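Local coordinates for protein beta-agarase AgaA (Microbulbifer thermotolerans, PDB 3WZ1) that cuts agarose internally at its beta-1,4 galactosidic linkages, giving neoagarotetraose as the main final product, through the GH16 catalytic domain described here, at residues A[21-26]-A[271-276]; A[61-66]-A[86-91]; A[161-166]-A[220-225]. One frame throughout, in Å; residues are numbered along the deposited sequence.

Contact 1 of 3, residues A[21-26]-A[271-276]; sequences ELHPLS and FYKPVP
An antiparallel strand pairing of the beta-jelly roll joins Glu-21 and Leu-22 of strand 18-22 to Lys-273 and Tyr-272 in strand 264-276. Glu-21 and Lys-273 make a hydrogen-bonded pair, with Glu-21 N 2.8 Å from Lys-273 O and a return bond from Lys-273 N to Glu-21 O. Leu-22 and Tyr-272 form the adjoining non-hydrogen-bonded pair, and there Leu-22 CD1 rests 3.6 Å from Tyr-272 CZ. His-23 N adds one more nearly straight bond, 2.9 Å to Phe-271 O, before the chain bends into a type I turn from His-23 to Ser-26. Ser-26 OG links turn and strand: it donates to His-23 O at 2.8 Å and accepts from Phe-271 N at 2.9 Å. Leu-25 N, lying in the imidazole plane, donates to His-23 ND1, which fixes the rotation of that ring. Leu-25 CG is anti to its backbone N (chi1 -179°) and comes 3.5 Å from Phe-271 CE1; CD2 sits over one face of the phenyl ring, 26° off the normal, while Ser-26 N is at the edge. Phe-119 and Phe-121 of strand 116-123 also touch Phe-271. Such antiparallel pairing of an early strand with the last one is part of the beta-jelly roll of this GH16 domain.

Contact 2 of 3, residues A[61-66]-A[86-91]; sequences EWHPHY and QVYLGS
Val-87 O starts the pairing by accepting Glu-61 N at 2.9 Å, the first rung of a parallel bridge between strands 60-62 and 87-94. Next comes Tyr-88, whose ring shares a cluster with His-63 and Tyr-66. His-63 points its CD2 edge at the Tyr-88 face, with CD2 over the ring centre and the planes 72° apart, an edge-to-face pair with centroids 4.5 Å apart. Glu-61 runs beside the same ring in the same direction, OE2 lying 3.5 Å from Tyr-88 CE1 at the ring edge; its OE1 forms a salt bridge with Lys-81. With CG anti to its carbonyl carbon (chi1 -69°), Tyr-66 turns a face to Tyr-88 CB, which stands 3.7 Å from the phenol centroid and only 11° off its normal, a CH-pi contact. Tyr-66 CE1 in turn covers the centre of one His-63 face; an alanine in place of Tyr-66 would probably leave Tyr-88 CB and that imidazole face without their cover. Leu-89 N donates to Glu-61 O at a long 3.3 Å, from above the carbonyl plane, whereas Leu-89 O accepts His-63 N. Gly-90 CA passes 3.2 Å from Tyr-66 O, where a side-chain carbon would collide with that oxygen. Ser-91 CB ends the walk over the five-membered ring of Trp-62, 3.9 Å from its centroid, while a water bridges Ser-91 N and His-63 O. Trp-62 NE1 hydrogen-bonds to Met-238 O, and the Trp-62 side chain lies about 10 Å from those of Glu-129 and Glu-134, the predicted nucleophile and proton donor, a placement consistent with the surroundings of a GH16 active-site cleft.

Contact 3 of 3, residues A[161-166]-A[220-225]; sequences PFQDYQ and NGFTGG
The phenyl ring of Phe-222 meets strand 163-165 with its outer rim: Tyr-165 N lies at the ring edge, in plane, and Asp-164 C is also near that plane. Gln-163 NE2 comes obliquely to the ring, 3.5 Å from Phe-222 CZ, the amide and ring planes being 62° apart. A second pair of flat groups, the Tyr-165 ring and the Asn-220 amide, is turned nearly perpendicular at 87°, and Asn-220 ND2 stops 3.8 Å from Tyr-165 CD1. The remaining contacts set side-chain carbons against the phenyl ring. Tyr-165 CB packs 3.8 Å from Phe-222 CE2, and Gln-163 CB approaches Phe-222 CZ to 3.7 Å. The glutamine chain is extended beyond CG (chi2 -170°), with CD 3.9 Å from Phe-222 CZ; the two side chains cross at about a right angle. On the loop side, a type I turn from Gly-221 to Gly-224 holds Phe-222, closed by Gly-224 N to Gly-221 O at 3.0 Å; Phe-222 N also donates to Asp-218 OD1. The loop continues into Thr-226 and Gly-227, which with Glu-128 and Ser-229 bind a sodium ion about 9 Å from the Phe-222 side chain. Across the strand, Asp-164 points its CB away from the loop; Asp-164 OD1 is hydrogen-bonded to His-155 ND1, and the side chain lies about 7 Å from that of the predicted nucleophile Glu-129. With no hydrogen bond joining the two segments, the chemistry implies a surface contact held by van der Waals packing round the Phe-222 ring.

Overall arrangement
From the N terminus, segment 21-26 opens the longest loop, which closes only when the chain returns at 271-276; contact 1 therefore joins an early strand to the last strand. Contacts 2 and 3 both fall within that span and follow one another without crossing. Contact 2 closes first, spanning the strands 67-70 and 73-80 between 61-66 and 86-91. Contact 3 then spans strands 173-174, 187-195, 198-203 and 206-212 on its way from strand 163-165 to the loop after helix 214-217. The centres are 29 to 30 Å apart, and the nearest atoms of contacts 1 and 2 are about 12 Å apart, so the three tie separate regions of one jelly roll.

Contact 1 of 3, residues A[21-26]-A[271-276]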
loop_
_atom_site.group_PDB
_atom_site.type_symbol
_atom_site.label_atom_id
_atom_site.label_comp_id
_atom_site.label_asym_id
_atom_site.label_seq_id
_atom_site.Cartn_x
_atom_site.Cartn_y
_atom_site.Cartn_z
ATOM N N GLU A 21 16.235 -13.324 -2.898
ATOM C CA GLU A 21 15.663 -14.088 -3.988
ATOM C C GLU A 21 14.291 -13.521 -4.364
ATOM O O GLU A 21 13.413 -13.351 -3.512
ATOM C CB GLU A 21 15.528 -15.544 -3.572
ATOM C CG GLU A 21 15.004 -16.494 -4.634
ATOM C CD GLU A 21 15.201 -17.939 -4.203
ATOM O OE1 GLU A 21 16.312 -18.461 -4.355
ATOM O OE2 GLU A 21 14.261 -18.529 -3.663
ATOM N N LEU A 22 14.108 -13.253 -5.650
ATOM C CA LEU A 22 12.854 -12.686 -6.130
ATOM C C LEU A 22 11.705 -13.645 -5.942
ATOM O O LEU A 22 11.772 -14.821 -6.383
ATOM C CB LEU A 22 12.958 -12.311 -7.608
ATOM C CG LEU A 22 11.791 -11.508 -8.212
ATOM C CD1 LEU A 22 11.828 -10.040 -7.810
ATOM C CD2 LEU A 22 11.852 -11.669 -9.724
ATOM N N HIS A 23 10.640 -13.165 -5.311
ATOM C CA HIS A 23 9.426 -13.930 -5.106
ATOM C C HIS A 23 8.534 -13.754 -6.338
ATOM O O HIS A 23 8.426 -12.647 -6.888
ATOM C CB HIS A 23 8.731 -13.384 -3.858
ATOM C CG HIS A 23 7.496 -14.123 -3.469
ATOM N ND1 HIS A 23 6.323 -14.046 -4.184
ATOM C CD2 HIS A 23 7.244 -14.943 -2.426
ATOM C CE1 HIS A 23 5.403 -14.794 -3.606
ATOM N NE2 HIS A 23 5.932 -15.341 -2.527
ATOM N N PRO A 24 7.882 -14.829 -6.788
ATOM C CA PRO A 24 7.145 -14.741 -8.056
ATOM C C PRO A 24 5.915 -13.820 -8.096
ATOM O O PRO A 24 5.416 -13.542 -9.183
ATOM C CB PRO A 24 6.732 -16.194 -8.323
ATOM C CG PRO A 24 6.780 -16.859 -6.996
ATOM C CD PRO A 24 7.898 -16.198 -6.248
ATOM N N LEU A 25 5.440 -13.317 -6.965
ATOM C CA LEU A 25 4.368 -12.326 -6.976
ATOM C C LEU A 25 4.825 -10.997 -7.591
ATOM O O LEU A 25 4.012 -10.178 -8.021
ATOM C CB LEU A 25 3.821 -12.093 -5.558
ATOM C CG LEU A 25 2.685 -11.090 -5.416
ATOM C CD1 LEU A 25 1.456 -11.466 -6.231
ATOM C CD2 LEU A 25 2.319 -10.917 -3.947
ATOM N N SER A 26 6.137 -10.782 -7.629
ATOM C CA SER A 26 6.688 -9.534 -8.161
ATOM C C SER A 26 6.189 -9.306 -9.589
ATOM O O SER A 26 6.168 -10.242 -10.399
ATOM C CB SER A 26 8.209 -9.555 -8.134
ATOM O OG SER A 26 8.680 -9.889 -6.825
ATOM N N PHE A 271 8.956 -8.310 -4.393
ATOM C CA PHE A 271 9.046 -8.964 -3.112
ATOM C C PHE A 271 10.259 -9.858 -3.141
ATOM O O PHE A 271 10.468 -10.560 -4.136
ATOM C CB PHE A 271 7.782 -9.800 -2.863
ATOM C CG PHE A 271 6.502 -9.065 -3.137
ATOM C CD1 PHE A 271 5.964 -9.051 -4.400
ATOM C CD2 PHE A 271 5.849 -8.376 -2.129
ATOM C CE1 PHE A 271 4.796 -8.343 -4.667
ATOM C CE2 PHE A 271 4.682 -7.679 -2.390
ATOM C CZ PHE A 271 4.164 -7.669 -3.647
ATOM N N TYR A 272 11.051 -9.853 -2.065
ATOM C CA TYR A 272 12.236 -10.724 -1.992
ATOM C C TYR A 272 12.280 -11.471 -0.679
ATOM O O TYR A 272 11.932 -10.921 0.377
ATOM C CB TYR A 272 13.541 -9.911 -2.131
ATOM C CG TYR A 272 13.745 -9.241 -3.475
ATOM C CD1 TYR A 272 13.183 -8.009 -3.741
ATOM C CD2 TYR A 272 14.502 -9.849 -4.493
ATOM C CE1 TYR A 272 13.349 -7.392 -4.965
ATOM C CE2 TYR A 272 14.669 -9.226 -5.716
ATOM C CZ TYR A 272 14.095 -7.996 -5.943
ATOM O OH TYR A 272 14.275 -7.379 -7.181
ATOM N N LYS A 273 12.779 -12.707 -0.761
ATOM C CA LYS A 273 12.976 -13.564 0.389
ATOM C C LYS A 273 14.470 -13.736 0.626
ATOM O O LYS A 273 15.220 -13.924 -0.324
ATOM C CB LYS A 273 12.365 -14.929 0.124
ATOM C CG LYS A 273 10.886 -14.878 -0.190
ATOM C CD LYS A 273 10.059 -14.547 1.031
ATOM C CE LYS A 273 10.019 -15.673 2.052
ATOM N NZ LYS A 273 9.138 -15.331 3.211
ATOM N N PRO A 274 14.898 -13.674 1.887
ATOM C CA PRO A 274 16.313 -13.881 2.156
ATOM C C PRO A 274 16.598 -15.385 2.209
ATOM O O PRO A 274 15.906 -16.130 2.923
ATOM C CB PRO A 274 16.502 -13.186 3.507
ATOM C CG PRO A 274 15.201 -13.381 4.206
ATOM C CD PRO A 274 14.140 -13.388 3.122
ATOM N N VAL A 275 17.582 -15.832 1.426
ATOM C CA VAL A 275 17.901 -17.244 1.292
ATOM C C VAL A 275 19.414 -17.428 1.352
ATOM O O VAL A 275 20.162 -16.526 1.014
ATOM C CB VAL A 275 17.341 -17.842 -0.004
ATOM C CG1 VAL A 275 15.822 -17.649 -0.072
ATOM C CG2 VAL A 275 18.018 -17.244 -1.224
ATOM N N PRO A 276 19.871 -18.582 1.844
ATOM C CA PRO A 276 21.301 -18.848 1.818
ATOM C C PRO A 276 21.922 -18.709 0.424
ATOM O O PRO A 276 21.327 -19.102 -0.578
ATOM C CB PRO A 276 21.370 -20.312 2.264
ATOM C CG PRO A 276 20.162 -20.505 3.092
ATOM C CD PRO A 276 19.110 -19.712 2.393
#

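Contact 2 of 3, residues A[61-66]-A[86-91]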
loop_
_atom_site.group_PDB
_atom_site.type_symbol
_atom_site.label_atom_id
_atom_site.label_comp_id
_atom_site.label_asym_id
_atom_site.label_seq_id
_atom_site.Cartn_x
_atom_site.Cartn_y
_atom_site.Cartn_z
ATOM N N GLU A 61 -16.432 2.529 -2.566
ATOM C CA GLU A 61 -16.939 1.291 -3.079
ATOM C C GLU A 61 -15.970 0.743 -4.114
ATOM O O GLU A 61 -15.891 1.246 -5.229
ATOM C CB GLU A 61 -18.343 1.463 -3.655
ATOM C CG GLU A 61 -19.013 0.138 -3.865
ATOM C CD GLU A 61 -20.402 0.245 -4.482
ATOM O OE1 GLU A 61 -21.238 1.036 -4.007
ATOM O OE2 GLU A 61 -20.635 -0.511 -5.434
ATOM N N TRP A 62 -15.172 -0.254 -3.734
ATOM C CA TRP A 62 -14.201 -0.807 -4.686
ATOM C C TRP A 62 -14.918 -1.417 -5.875
ATOM O O TRP A 62 -15.978 -2.017 -5.730
ATOM C CB TRP A 62 -13.268 -1.821 -4.032
ATOM C CG TRP A 62 -12.354 -1.202 -3.003
ATOM C CD1 TRP A 62 -11.538 -0.099 -3.176
ATOM C CD2 TRP A 62 -12.116 -1.663 -1.666
ATOM N NE1 TRP A 62 -10.834 0.156 -2.022
ATOM C CE2 TRP A 62 -11.175 -0.782 -1.078
ATOM C CE3 TRP A 62 -12.592 -2.741 -0.913
ATOM C CZ2 TRP A 62 -10.721 -0.946 0.234
ATOM C CZ3 TRP A 62 -12.132 -2.898 0.388
ATOM C CH2 TRP A 62 -11.208 -2.003 0.950
ATOM N N HIS A 63 -14.361 -1.194 -7.055
ATOM C CA HIS A 63 -15.033 -1.502 -8.315
ATOM C C HIS A 63 -14.004 -2.059 -9.299
ATOM O O HIS A 63 -12.943 -1.456 -9.511
ATOM C CB HIS A 63 -15.658 -0.213 -8.818
ATOM C CG HIS A 63 -16.572 -0.363 -10.003
ATOM N ND1 HIS A 63 -16.208 -0.994 -11.170
ATOM C CD2 HIS A 63 -17.809 0.138 -10.223
ATOM C CE1 HIS A 63 -17.199 -0.909 -12.045
ATOM N NE2 HIS A 63 -18.182 -0.225 -11.499
ATOM N N PRO A 64 -14.288 -3.227 -9.912
ATOM C CA PRO A 64 -13.270 -3.872 -10.737
ATOM C C PRO A 64 -12.830 -3.029 -11.948
ATOM O O PRO A 64 -11.703 -3.151 -12.400
ATOM C CB PRO A 64 -13.914 -5.218 -11.127
ATOM C CG PRO A 64 -15.366 -4.994 -10.975
ATOM C CD PRO A 64 -15.524 -4.027 -9.844
ATOM N N HIS A 65 -13.720 -2.202 -12.480
ATOM C CA HIS A 65 -13.391 -1.434 -13.691
ATOM C C HIS A 65 -12.601 -0.157 -13.415
ATOM O O HIS A 65 -12.375 0.624 -14.320
ATOM C CB HIS A 65 -14.638 -1.123 -14.499
ATOM C CG HIS A 65 -15.412 -2.346 -14.870
ATOM N ND1 HIS A 65 -16.732 -2.309 -15.268
ATOM C CD2 HIS A 65 -15.051 -3.647 -14.882
ATOM C CE1 HIS A 65 -17.151 -3.538 -15.502
ATOM N NE2 HIS A 65 -16.153 -4.373 -15.272
ATOM N N TYR A 66 -12.213 0.023 -12.154
ATOM C CA TYR A 66 -11.382 1.162 -11.715
ATOM C C TYR A 66 -9.938 0.737 -11.440
ATOM O O TYR A 66 -9.158 1.511 -10.878
ATOM C CB TYR A 66 -12.060 1.902 -10.539
ATOM C CG TYR A 66 -13.291 2.622 -11.005
ATOM C CD1 TYR A 66 -14.435 1.905 -11.372
ATOM C CD2 TYR A 66 -13.307 4.000 -11.181
ATOM C CE1 TYR A 66 -15.560 2.556 -11.847
ATOM C CE2 TYR A 66 -14.429 4.653 -11.672
ATOM C CZ TYR A 66 -15.559 3.910 -11.995
ATOM O OH TYR A 66 -16.677 4.574 -12.498
ATOM N N GLN A 86 -20.936 8.315 -2.893
ATOM C CA GLN A 86 -19.901 7.279 -2.835
ATOM C C GLN A 86 -18.866 7.486 -3.942
ATOM O O GLN A 86 -19.122 8.181 -4.926
ATOM C CB GLN A 86 -20.507 5.867 -2.954
ATOM C CG GLN A 86 -21.576 5.549 -1.911
ATOM C CD GLN A 86 -21.003 5.240 -0.543
ATOM O OE1 GLN A 86 -21.008 6.085 0.354
ATOM N NE2 GLN A 86 -20.496 4.027 -0.378
ATOM N N VAL A 87 -17.711 6.859 -3.758
ATOM C CA VAL A 87 -16.572 6.962 -4.663
ATOM C C VAL A 87 -16.176 5.565 -5.102
ATOM O O VAL A 87 -15.778 4.734 -4.293
ATOM C CB VAL A 87 -15.376 7.627 -3.952
ATOM C CG1 VAL A 87 -14.250 7.856 -4.934
ATOM C CG2 VAL A 87 -15.790 8.924 -3.244
ATOM N N TYR A 88 -16.316 5.301 -6.393
ATOM C CA TYR A 88 -15.785 4.091 -6.973
ATOM C C TYR A 88 -14.268 4.187 -7.044
ATOM O O TYR A 88 -13.736 5.187 -7.523
ATOM C CB TYR A 88 -16.347 3.862 -8.381
ATOM C CG TYR A 88 -17.781 3.374 -8.484
ATOM C CD1 TYR A 88 -18.303 2.458 -7.584
ATOM C CD2 TYR A 88 -18.564 3.772 -9.559
ATOM C CE1 TYR A 88 -19.606 1.982 -7.722
ATOM C CE2 TYR A 88 -19.861 3.303 -9.711
ATOM C CZ TYR A 88 -20.359 2.408 -8.782
ATOM O OH TYR A 88 -21.647 1.905 -8.927
ATOM N N LEU A 89 -13.596 3.159 -6.537
ATOM C CA LEU A 89 -12.124 3.128 -6.464
ATOM C C LEU A 89 -11.554 1.788 -6.891
ATOM O O LEU A 89 -12.135 0.725 -6.612
ATOM C CB LEU A 89 -11.640 3.435 -5.032
ATOM C CG LEU A 89 -12.022 4.798 -4.475
ATOM C CD1 LEU A 89 -11.613 4.923 -3.019
ATOM C CD2 LEU A 89 -11.370 5.896 -5.299
ATOM N N GLY A 90 -10.385 1.817 -7.525
ATOM C CA GLY A 90 -9.698 0.591 -7.875
ATOM C C GLY A 90 -9.120 -0.132 -6.676
ATOM O O GLY A 90 -8.769 0.486 -5.650
ATOM N N SER A 91 -8.989 -1.444 -6.826
ATOM C CA SER A 91 -8.333 -2.278 -5.833
ATOM C C SER A 91 -7.986 -3.598 -6.453
ATOM O O SER A 91 -8.818 -4.176 -7.150
ATOM C CB SER A 91 -9.238 -2.525 -4.628
ATOM O OG SER A 91 -8.596 -3.367 -3.683
HETATM O O HOH W 1 -10.478 -2.645 -9.073
#

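Contact 3 of 3, residues A[161-166]-A[220-225]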
loop_
_atom_site.group_PDB
_atom_site.type_symbol
_atom_site.label_atom_id
_atom_site.label_comp_id
_atom_site.label_asym_id
_atom_site.label_seq_id
_atom_site.Cartn_x
_atom_site.Cartn_y
_atom_site.Cartn_z
ATOM N N PRO A 161 -15.253 -7.070 20.369
ATOM C CA PRO A 161 -15.574 -5.671 20.071
ATOM C C PRO A 161 -14.398 -5.051 19.337
ATOM O O PRO A 161 -13.257 -5.335 19.684
ATOM C CB PRO A 161 -15.727 -5.018 21.456
ATOM C CG PRO A 161 -15.754 -6.136 22.443
ATOM C CD PRO A 161 -15.026 -7.279 21.812
ATOM N N PHE A 162 -14.687 -4.217 18.349
ATOM C CA PHE A 162 -13.652 -3.642 17.497
ATOM C C PHE A 162 -12.670 -2.729 18.237
ATOM O O PHE A 162 -13.068 -1.778 18.922
ATOM C CB PHE A 162 -14.277 -2.879 16.348
ATOM C CG PHE A 162 -13.265 -2.338 15.370
ATOM C CD1 PHE A 162 -12.643 -3.186 14.474
ATOM C CD2 PHE A 162 -12.943 -0.990 15.355
ATOM C CE1 PHE A 162 -11.711 -2.695 13.569
ATOM C CE2 PHE A 162 -12.012 -0.490 14.458
ATOM C CZ PHE A 162 -11.397 -1.349 13.562
ATOM N N GLN A 163 -11.375 -3.018 18.071
ATOM C CA GLN A 163 -10.312 -2.184 18.590
ATOM C C GLN A 163 -9.214 -2.123 17.531
ATOM O O GLN A 163 -8.984 -3.102 16.838
ATOM C CB GLN A 163 -9.734 -2.768 19.872
ATOM C CG GLN A 163 -10.678 -2.743 21.075
ATOM C CD GLN A 163 -9.962 -3.112 22.352
ATOM O OE1 GLN A 163 -10.044 -4.245 22.802
ATOM N NE2 GLN A 163 -9.210 -2.169 22.915
ATOM N N ASP A 164 -8.548 -0.983 17.441
ATOM C CA ASP A 164 -7.560 -0.721 16.378
ATOM C C ASP A 164 -6.367 -0.036 17.010
ATOM O O ASP A 164 -6.519 1.037 17.603
ATOM C CB ASP A 164 -8.208 0.195 15.339
ATOM C CG ASP A 164 -7.258 0.658 14.246
ATOM O OD1 ASP A 164 -6.100 0.212 14.210
ATOM O OD2 ASP A 164 -7.708 1.468 13.405
ATOM N N TYR A 165 -5.186 -0.652 16.915
ATOM C CA TYR A 165 -3.945 -0.012 17.322
ATOM C C TYR A 165 -3.046 0.214 16.109
ATOM O O TYR A 165 -2.890 -0.692 15.272
ATOM C CB TYR A 165 -3.157 -0.884 18.309
ATOM C CG TYR A 165 -1.752 -0.369 18.510
ATOM C CD1 TYR A 165 -1.479 0.664 19.406
ATOM C CD2 TYR A 165 -0.683 -0.879 17.764
ATOM C CE1 TYR A 165 -0.193 1.175 19.563
ATOM C CE2 TYR A 165 0.599 -0.389 17.926
ATOM C CZ TYR A 165 0.846 0.649 18.815
ATOM O OH TYR A 165 2.120 1.147 18.952
ATOM N N GLN A 166 -2.464 1.409 16.015
ATOM C CA GLN A 166 -1.277 1.674 15.185
ATOM C C GLN A 166 -0.330 2.586 15.945
ATOM O O GLN A 166 -0.774 3.321 16.853
ATOM C CB GLN A 166 -1.657 2.354 13.867
ATOM C CG GLN A 166 -2.295 3.748 14.034
ATOM C CD GLN A 166 -2.448 4.490 12.728
ATOM O OE1 GLN A 166 -1.569 4.449 11.866
ATOM N NE2 GLN A 166 -3.554 5.205 12.579
ATOM N N ASN A 220 -0.763 -3.168 23.414
ATOM C CA ASN A 220 -2.042 -3.562 24.034
ATOM C C ASN A 220 -2.332 -5.071 24.022
ATOM O O ASN A 220 -3.345 -5.528 24.555
ATOM C CB ASN A 220 -3.192 -2.790 23.385
ATOM C CG ASN A 220 -3.011 -1.283 23.489
ATOM O OD1 ASN A 220 -2.543 -0.766 24.505
ATOM N ND2 ASN A 220 -3.376 -0.574 22.441
ATOM N N GLY A 221 -1.451 -5.861 23.408
ATOM C CA GLY A 221 -1.593 -7.308 23.437
ATOM C C GLY A 221 -2.673 -7.863 22.544
ATOM O O GLY A 221 -3.139 -8.977 22.766
ATOM N N PHE A 222 -3.062 -7.115 21.502
ATOM C CA PHE A 222 -4.102 -7.572 20.591
ATOM C C PHE A 222 -3.746 -8.840 19.814
ATOM O O PHE A 222 -4.644 -9.562 19.368
ATOM C CB PHE A 222 -4.489 -6.479 19.578
ATOM C CG PHE A 222 -5.112 -5.236 20.175
ATOM C CD1 PHE A 222 -5.550 -5.181 21.486
ATOM C CD2 PHE A 222 -5.291 -4.118 19.369
ATOM C CE1 PHE A 222 -6.135 -4.022 21.988
ATOM C CE2 PHE A 222 -5.871 -2.963 19.858
ATOM C CZ PHE A 222 -6.290 -2.912 21.174
ATOM N N THR A 223 -2.450 -9.095 19.620
ATOM C CA THR A 223 -2.000 -10.303 18.953
ATOM C C THR A 223 -1.716 -11.466 19.916
ATOM O O THR A 223 -1.263 -12.510 19.482
ATOM C CB THR A 223 -0.722 -10.064 18.118
ATOM O OG1 THR A 223 0.411 -9.893 18.969
ATOM C CG2 THR A 223 -0.887 -8.839 17.199
ATOM N N GLY A 224 -1.994 -11.302 21.208
ATOM C CA GLY A 224 -1.821 -12.417 22.140
ATOM C C GLY A 224 -0.383 -12.906 22.193
ATOM O O GLY A 224 -0.144 -14.110 22.326
ATOM N N GLY A 225 0.577 -11.992 22.060
ATOM C CA GLY A 225 2.005 -12.331 22.131
ATOM C C GLY A 225 2.641 -12.910 20.871
ATOM O O GLY A 225 3.791 -13.358 20.902
#